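Local coordinates for trypsin-resistant surface T6 protein (Streptococcus pyogenes serotype M6, PDB 4P0D), which forms the backbone subunit of the cell-surface pilus, a three-domain Ig-like building block whose sorting signal is predicted to be joined to cell-wall peptidoglycan, at residues Val192-Asn197 / Leu245-Asp250; Asn415-Asn420 / Glu446-Ser451; Val21-Ile26 / Ser94-Leu99. The protein carries 1 engineered substitution. All blocks are in the same frame, centred on the assembly; numbering follows the deposited sequence.

Contact 1 of 3, residues Val192-Asn197 / Leu245-Asp250; sequences VYVSDN and LSFIYD
V192, Y193 and V194 face F247, S246 and L245 as neighbouring antiparallel strands, a buried pairing inside the Cna-B-like, Ig-type domain in the middle of the chain. The strand segments run at 164° to one another, and strand 276-285 pairs along the other edge of strand 192-197. V194 and L245 make the hydrogen-bonded pair: V194 N reaches L245 O in an almost straight bond of 2.7 Å, and L245 N answers to V194 O. The next bond, from F247 N to V192 O at 2.8 Å, arrives nearly along the C=O axis.

V192 uses both of its methyls, as a branched residue on an extended strand readily can. CG1, anti to the backbone N (chi1 -178°), rests on F247 CB at 3.8 Å. CG2 comes in the plane of the Y249 ring, at its edge, 3.7 Å from CD1; the hydroxyl of that tyrosine is bonded beyond the contact to Y183 N. The broad F247 ring suits a place among aliphatic side chains: V194 CG2 meets its edge at CE2, while L245 CD2 sits 3.7 Å above the ring centre. I259 of strand 258-265 packs against V194, L245 and F247 alike.

On the other face Y193 and S246 form a non-hydrogen-bonded pair, S246 CB lying against Y193 CD2 at 3.8 Å, a short side chain fitting beside the ring, whose OH bonds to N296 O. Next to this pair a water accepts from V192 N and lies 2.8 Å from S246 OG, tying the serine hydroxyl to the opposite backbone.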
# COMPACT_ATOMS: atom_id res chain seq x y z
N VAL A 192 11.90 -5.91 7.86
CA VAL A 192 10.45 -6.15 7.83
C VAL A 192 9.81 -4.79 8.06
O VAL A 192 9.66 -4.39 9.21
CB VAL A 192 9.97 -7.07 8.99
CG1 VAL A 192 8.47 -7.34 8.88
CG2 VAL A 192 10.72 -8.37 9.03
N TYR A 193 9.46 -4.07 7.00
CA TYR A 193 9.15 -2.65 7.10
C TYR A 193 7.89 -2.28 6.28
O TYR A 193 7.86 -2.50 5.07
CB TYR A 193 10.35 -1.87 6.58
CG TYR A 193 10.39 -0.39 6.81
CD1 TYR A 193 9.53 0.48 6.15
CD2 TYR A 193 11.36 0.17 7.64
CE1 TYR A 193 9.61 1.84 6.33
CE2 TYR A 193 11.44 1.53 7.85
CZ TYR A 193 10.56 2.36 7.18
OH TYR A 193 10.64 3.71 7.36
N VAL A 194 6.90 -1.69 6.94
CA VAL A 194 5.60 -1.38 6.31
C VAL A 194 5.35 0.13 6.22
O VAL A 194 5.64 0.90 7.16
CB VAL A 194 4.44 -2.14 7.02
CG1 VAL A 194 3.09 -1.79 6.39
CG2 VAL A 194 4.70 -3.64 6.96
N SER A 195 4.88 0.57 5.04
CA SER A 195 4.55 1.98 4.81
C SER A 195 3.21 2.14 4.10
O SER A 195 2.77 1.25 3.36
CB SER A 195 5.63 2.67 3.96
OG SER A 195 6.94 2.29 4.34
N ASP A 196 2.56 3.27 4.34
CA ASP A 196 1.48 3.75 3.48
C ASP A 196 1.49 5.25 3.48
O ASP A 196 1.98 5.88 4.43
CB ASP A 196 0.13 3.19 3.95
CG ASP A 196 -0.94 3.18 2.84
OD1 ASP A 196 -0.74 3.75 1.76
OD2 ASP A 196 -2.03 2.64 3.09
N ASN A 197 1.02 5.83 2.38
CA ASN A 197 0.75 7.26 2.32
C ASN A 197 -0.54 7.47 1.54
O ASN A 197 -0.74 6.93 0.45
CB ASN A 197 1.91 8.02 1.66
CG ASN A 197 1.89 9.52 2.00
OD1 ASN A 197 1.79 9.93 3.15
ND2 ASN A 197 2.04 10.35 0.98
N LEU A 245 6.25 1.69 9.64
CA LEU A 245 6.22 0.77 10.75
C LEU A 245 7.27 -0.33 10.49
O LEU A 245 7.14 -1.13 9.55
CB LEU A 245 4.82 0.18 10.95
CG LEU A 245 4.46 -0.26 12.37
CD1 LEU A 245 3.05 -0.82 12.44
CD2 LEU A 245 5.45 -1.27 12.90
N SER A 246 8.32 -0.34 11.30
CA SER A 246 9.38 -1.32 11.15
C SER A 246 9.17 -2.36 12.22
O SER A 246 9.14 -2.03 13.41
CB SER A 246 10.77 -0.66 11.30
OG SER A 246 11.80 -1.62 11.19
N PHE A 247 9.04 -3.62 11.82
CA PHE A 247 8.92 -4.71 12.80
C PHE A 247 10.27 -5.35 13.10
O PHE A 247 11.22 -5.21 12.33
CB PHE A 247 7.96 -5.80 12.30
CG PHE A 247 6.52 -5.36 12.21
CD1 PHE A 247 5.72 -5.33 13.34
CD2 PHE A 247 5.97 -5.02 10.98
CE1 PHE A 247 4.40 -4.95 13.26
CE2 PHE A 247 4.64 -4.64 10.89
CZ PHE A 247 3.86 -4.59 12.03
N ILE A 248 10.32 -6.04 14.23
CA ILE A 248 11.50 -6.76 14.68
C ILE A 248 11.31 -8.24 14.35
O ILE A 248 10.61 -8.97 15.08
CB ILE A 248 11.71 -6.55 16.20
CG1 ILE A 248 11.74 -5.05 16.49
CG2 ILE A 248 12.98 -7.28 16.67
CD1 ILE A 248 11.84 -4.71 17.97
N TYR A 249 11.93 -8.67 13.25
CA TYR A 249 11.67 -10.01 12.66
C TYR A 249 11.60 -11.14 13.68
O TYR A 249 10.64 -11.92 13.70
CB TYR A 249 12.71 -10.37 11.60
CG TYR A 249 12.47 -11.71 10.94
CD1 TYR A 249 11.58 -11.83 9.88
CD2 TYR A 249 13.16 -12.85 11.36
CE1 TYR A 249 11.35 -13.04 9.27
CE2 TYR A 249 12.94 -14.08 10.75
CZ TYR A 249 12.05 -14.16 9.71
OH TYR A 249 11.83 -15.35 9.06
N ASP A 250 12.64 -11.22 14.50
CA ASP A 250 12.75 -12.30 15.47
C ASP A 250 11.57 -12.31 16.46
O ASP A 250 11.07 -13.40 16.80
CB ASP A 250 14.11 -12.26 16.19
CG ASP A 250 15.27 -12.61 15.27
OD1 ASP A 250 15.06 -13.30 14.26
OD2 ASP A 250 16.42 -12.20 15.55
O HOH W 1 12.88 -3.58 9.54

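Contact 2 of 3, residues Asn415-Asn420 / Glu446-Ser451; sequences NKATDN and EAYIES
K416 and E450 begin the contact, their side chains lying side by side and pointing the same way. It is the aliphatic part of the lysine that does the touching: K416 CD lies 3.6 Å from E450 OE2. The charged ends do not meet, since K416 NZ is still 4.8 Å from E450 OE2, and the ammonium group has another, long and weak, ionic partner in D413. Long chains of opposite charge suit this surface position, where they lie alongside each other with their charged ends not in contact. E450 CG, anti to its backbone N (chi1 -170°), also comes within 3.5 Å of K416 O. K416 O accepts a hydrogen bond from a water, and the same water donates to E450 O over 2.8 Å, so one molecule bridges the two backbone acceptors.

At A417 the chain, leaving a 3-10 turn, draws close to the strand. Strand 446-451 belongs to a four-stranded antiparallel sheet, paired there with strands 409-411 and 425-428; the loop between these two returns to strand 446-451 and packs against it, a surface loop on one module of a modular pilin. A417 has just one methyl to accommodate, and its CB sits 3.8 Å from Y448 CB, at the root of the tyrosine side chain.

T418 supplies the direct backbone bond: its N donates to I449 O over 3.1 Å, at 161° and in the plane of that carbonyl. With chi1 at -51°, T418 OG1 stands beside its own backbone N, turned to the strand and 2.7 Å from E450 O.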
# COMPACT_ATOMS: atom_id res chain seq x y z
N ASN A 415 -27.43 29.13 14.74
CA ASN A 415 -28.08 30.39 14.33
C ASN A 415 -27.39 31.09 13.15
O ASN A 415 -27.96 32.01 12.57
CB ASN A 415 -28.18 31.36 15.53
N LYS A 416 -26.17 30.66 12.80
CA LYS A 416 -25.46 31.19 11.64
C LYS A 416 -25.54 30.29 10.40
O LYS A 416 -24.87 30.54 9.40
CB LYS A 416 -24.00 31.45 12.00
CG LYS A 416 -23.81 32.58 12.99
CD LYS A 416 -22.33 32.92 13.12
CE LYS A 416 -22.03 33.72 14.37
NZ LYS A 416 -20.61 33.52 14.76
N ALA A 417 -26.35 29.24 10.48
CA ALA A 417 -26.61 28.39 9.32
C ALA A 417 -27.40 29.17 8.26
O ALA A 417 -28.39 29.83 8.58
CB ALA A 417 -27.39 27.15 9.75
N THR A 418 -26.94 29.09 7.01
CA THR A 418 -27.68 29.68 5.88
C THR A 418 -29.05 29.06 5.77
O THR A 418 -29.20 27.86 6.02
CB THR A 418 -26.97 29.42 4.54
OG1 THR A 418 -25.60 29.81 4.63
CG2 THR A 418 -27.65 30.19 3.41
N ASP A 419 -30.04 29.86 5.40
CA ASP A 419 -31.41 29.38 5.13
C ASP A 419 -32.02 28.61 6.30
O ASP A 419 -32.81 27.68 6.08
CB ASP A 419 -31.41 28.51 3.88
N ASN A 420 -31.65 28.99 7.53
CA ASN A 420 -32.03 28.26 8.75
C ASN A 420 -31.88 26.74 8.59
O ASN A 420 -32.73 25.96 9.04
CB ASN A 420 -33.46 28.61 9.16
N GLU A 446 -21.25 20.28 16.31
CA GLU A 446 -22.17 20.19 15.18
C GLU A 446 -21.63 21.08 14.06
O GLU A 446 -21.10 22.14 14.34
CB GLU A 446 -23.58 20.66 15.53
CG GLU A 446 -24.41 19.66 16.32
CD GLU A 446 -24.25 19.80 17.81
OE1 GLU A 446 -24.84 18.98 18.54
OE2 GLU A 446 -23.53 20.70 18.27
N ALA A 447 -21.72 20.60 12.82
CA ALA A 447 -21.31 21.37 11.65
C ALA A 447 -22.53 21.81 10.86
O ALA A 447 -23.34 20.96 10.44
CB ALA A 447 -20.39 20.56 10.76
N TYR A 448 -22.65 23.12 10.66
CA TYR A 448 -23.64 23.73 9.75
C TYR A 448 -22.91 24.43 8.62
O TYR A 448 -21.78 24.87 8.79
CB TYR A 448 -24.50 24.77 10.48
CG TYR A 448 -25.13 24.21 11.70
CD1 TYR A 448 -24.44 24.23 12.92
CD2 TYR A 448 -26.38 23.61 11.65
CE1 TYR A 448 -25.00 23.68 14.05
CE2 TYR A 448 -26.94 23.05 12.78
CZ TYR A 448 -26.24 23.09 13.98
OH TYR A 448 -26.80 22.54 15.11
N ILE A 449 -23.56 24.53 7.46
CA ILE A 449 -23.04 25.30 6.35
C ILE A 449 -23.37 26.76 6.64
O ILE A 449 -24.54 27.11 6.79
CB ILE A 449 -23.65 24.86 5.01
CG1 ILE A 449 -23.26 23.39 4.73
CG2 ILE A 449 -23.20 25.78 3.88
CD1 ILE A 449 -24.07 22.75 3.62
N GLU A 450 -22.34 27.60 6.74
CA GLU A 450 -22.51 29.01 7.12
C GLU A 450 -22.76 29.90 5.92
O GLU A 450 -23.52 30.86 6.01
CB GLU A 450 -21.27 29.54 7.86
CG GLU A 450 -21.49 30.92 8.48
CD GLU A 450 -20.27 31.47 9.17
OE1 GLU A 450 -19.14 31.17 8.72
OE2 GLU A 450 -20.45 32.23 10.16
N SER A 451 -22.12 29.58 4.80
CA SER A 451 -22.31 30.34 3.57
C SER A 451 -22.00 29.46 2.35
O SER A 451 -21.33 28.44 2.48
CB SER A 451 -21.42 31.58 3.56
OG SER A 451 -20.05 31.22 3.52
O HOH W 2 -25.06 32.70 7.36

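Contact 3 of 3, residues Val21-Ile26 / Ser94-Leu99; sequences VTLYKI and SVYIAL
T22, Y24 and I26 join L99, I97 and V95 through five backbone hydrogen bonds between antiparallel strands of the N-terminal Ig-like domain. T22 with L99 and Y24 with I97 each exchange two bonds, Y24 N to I97 O being the shortest at 2.8 Å; a single bond from I26 N to V95 O follows. The strand segments are markedly twisted, at 142° between their directions. L99 O also accepts from a water that lies 2.9 Å from T22 OG1, so the threonine hydroxyl is coupled to the pairing at the point where the residue is partly exposed.

Apolar packing occupies both faces. On that of Y24, I97 and L99, the Y24 ring crosses L99 at about a right angle, CE2 lying 3.7 Å from L99 CD1. I26 takes the crowded position for CG1 (chi1 55°), which brings CG1 close to V95 O; further out, CD1 reaches both V95 CG1 and I97 CG1. Helix 56-68 covers this layer, I66 touching Y24 and I26, and I62 touching I97. On the opposite face the packing is tight, with L23 CD1 only 3.4 Å from A98 CB, a place where a side chain as small as alanine is fitting.

The aromatic contact is made by Y96, whose ring is held between two neighbours. K25 CG lies over one face, 4.3 Å from the centroid in a CH-pi contact, and L23 CD2 lies over the other. Beyond CG the extended lysine passes on until CE meets S94 CB at 3.6 Å. The lysine thus lays its methylene chain against the ring face, and the contact with Y96 rests on carbon rather than on the ammonium charge.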
# COMPACT_ATOMS: atom_id res chain seq x y z
N VAL A 21 22.69 -16.44 -10.07
CA VAL A 21 23.34 -17.42 -9.24
C VAL A 21 24.86 -17.16 -9.29
O VAL A 21 25.47 -17.14 -10.38
CB VAL A 21 23.02 -18.86 -9.68
CG1 VAL A 21 23.69 -19.86 -8.76
CG2 VAL A 21 21.51 -19.08 -9.71
N THR A 22 25.44 -16.96 -8.12
CA THR A 22 26.87 -16.77 -7.96
C THR A 22 27.41 -17.84 -7.01
O THR A 22 26.88 -18.03 -5.92
CB THR A 22 27.19 -15.39 -7.40
OG1 THR A 22 26.43 -14.38 -8.09
CG2 THR A 22 28.69 -15.10 -7.54
N LEU A 23 28.48 -18.51 -7.42
CA LEU A 23 29.14 -19.50 -6.59
C LEU A 23 30.47 -18.90 -6.09
O LEU A 23 31.24 -18.36 -6.88
CB LEU A 23 29.38 -20.80 -7.36
CG LEU A 23 28.38 -21.92 -7.10
CD1 LEU A 23 26.96 -21.52 -7.48
CD2 LEU A 23 28.80 -23.18 -7.86
N TYR A 24 30.69 -18.98 -4.78
CA TYR A 24 31.92 -18.45 -4.19
C TYR A 24 32.72 -19.59 -3.64
O TYR A 24 32.26 -20.30 -2.75
CB TYR A 24 31.58 -17.49 -3.05
CG TYR A 24 30.71 -16.33 -3.48
CD1 TYR A 24 31.27 -15.19 -4.00
CD2 TYR A 24 29.32 -16.38 -3.33
CE1 TYR A 24 30.49 -14.11 -4.38
CE2 TYR A 24 28.53 -15.31 -3.72
CZ TYR A 24 29.12 -14.17 -4.24
OH TYR A 24 28.35 -13.07 -4.64
N LYS A 25 33.91 -19.81 -4.18
CA LYS A 25 34.72 -20.92 -3.70
C LYS A 25 35.35 -20.58 -2.35
O LYS A 25 36.17 -19.66 -2.26
CB LYS A 25 35.79 -21.27 -4.72
CG LYS A 25 36.55 -22.55 -4.43
CD LYS A 25 37.63 -22.65 -5.49
CE LYS A 25 38.20 -24.03 -5.66
NZ LYS A 25 39.03 -24.01 -6.90
N ILE A 26 34.98 -21.35 -1.34
CA ILE A 26 35.46 -21.18 0.03
C ILE A 26 36.38 -22.30 0.50
O ILE A 26 36.96 -22.21 1.58
CB ILE A 26 34.28 -21.10 1.04
CG1 ILE A 26 33.36 -22.31 0.90
CG2 ILE A 26 33.50 -19.81 0.80
CD1 ILE A 26 32.56 -22.63 2.16
N SER A 94 36.30 -29.36 -4.23
CA SER A 94 36.15 -27.96 -3.88
C SER A 94 34.81 -27.74 -3.19
O SER A 94 33.90 -28.56 -3.32
CB SER A 94 36.27 -27.08 -5.12
OG SER A 94 35.64 -27.68 -6.23
N VAL A 95 34.73 -26.64 -2.46
CA VAL A 95 33.58 -26.32 -1.61
C VAL A 95 33.14 -24.90 -1.95
O VAL A 95 33.98 -24.01 -2.02
CB VAL A 95 33.96 -26.40 -0.12
CG1 VAL A 95 32.72 -26.35 0.76
CG2 VAL A 95 34.75 -27.67 0.14
N TYR A 96 31.85 -24.71 -2.16
CA TYR A 96 31.27 -23.43 -2.57
C TYR A 96 30.07 -23.01 -1.72
O TYR A 96 29.33 -23.82 -1.21
CB TYR A 96 30.79 -23.49 -4.03
CG TYR A 96 31.86 -23.74 -5.07
CD1 TYR A 96 32.29 -25.03 -5.35
CD2 TYR A 96 32.43 -22.68 -5.78
CE1 TYR A 96 33.27 -25.26 -6.29
CE2 TYR A 96 33.41 -22.90 -6.73
CZ TYR A 96 33.82 -24.20 -6.97
OH TYR A 96 34.79 -24.42 -7.91
N ILE A 97 29.87 -21.70 -1.61
CA ILE A 97 28.60 -21.15 -1.17
C ILE A 97 27.93 -20.58 -2.41
O ILE A 97 28.55 -19.80 -3.13
CB ILE A 97 28.81 -20.01 -0.16
CG1 ILE A 97 29.43 -20.55 1.13
CG2 ILE A 97 27.49 -19.29 0.14
CD1 ILE A 97 28.62 -21.62 1.82
N ALA A 98 26.68 -20.97 -2.66
CA ALA A 98 25.91 -20.38 -3.74
C ALA A 98 24.92 -19.38 -3.15
O ALA A 98 24.23 -19.70 -2.18
CB ALA A 98 25.21 -21.46 -4.53
N LEU A 99 24.89 -18.18 -3.72
CA LEU A 99 23.85 -17.19 -3.43
C LEU A 99 22.98 -16.93 -4.67
O LEU A 99 23.50 -16.68 -5.79
CB LEU A 99 24.45 -15.87 -2.93
CG LEU A 99 25.29 -15.96 -1.64
CD1 LEU A 99 25.87 -14.59 -1.31
CD2 LEU A 99 24.49 -16.50 -0.46
O HOH W 3 24.03 -13.97 -6.45

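How the contacts relate
Along the chain the order is contact 3, contact 1, contact 2, each closing before the next opens, as expected of modules strung in series. Contact 3 lies in the N-terminal Ig-like domain and contact 1 in the Cna-B-like one, their centres about 32 Å apart; strand 139-155 bridges the two regions, pairing with 108-116 at one end and 171-179 at the other. Contact 2, centred about 45 Å from contact 1, belongs to a separate four-stranded sheet, from which I449 reaches strand 348-353 of a second four-stranded sheet. Contacts 2 and 3 stand on opposite sides of the chain's centre, about 75 Å between centres, which fits an elongated three-domain subunit of a pilus shaft.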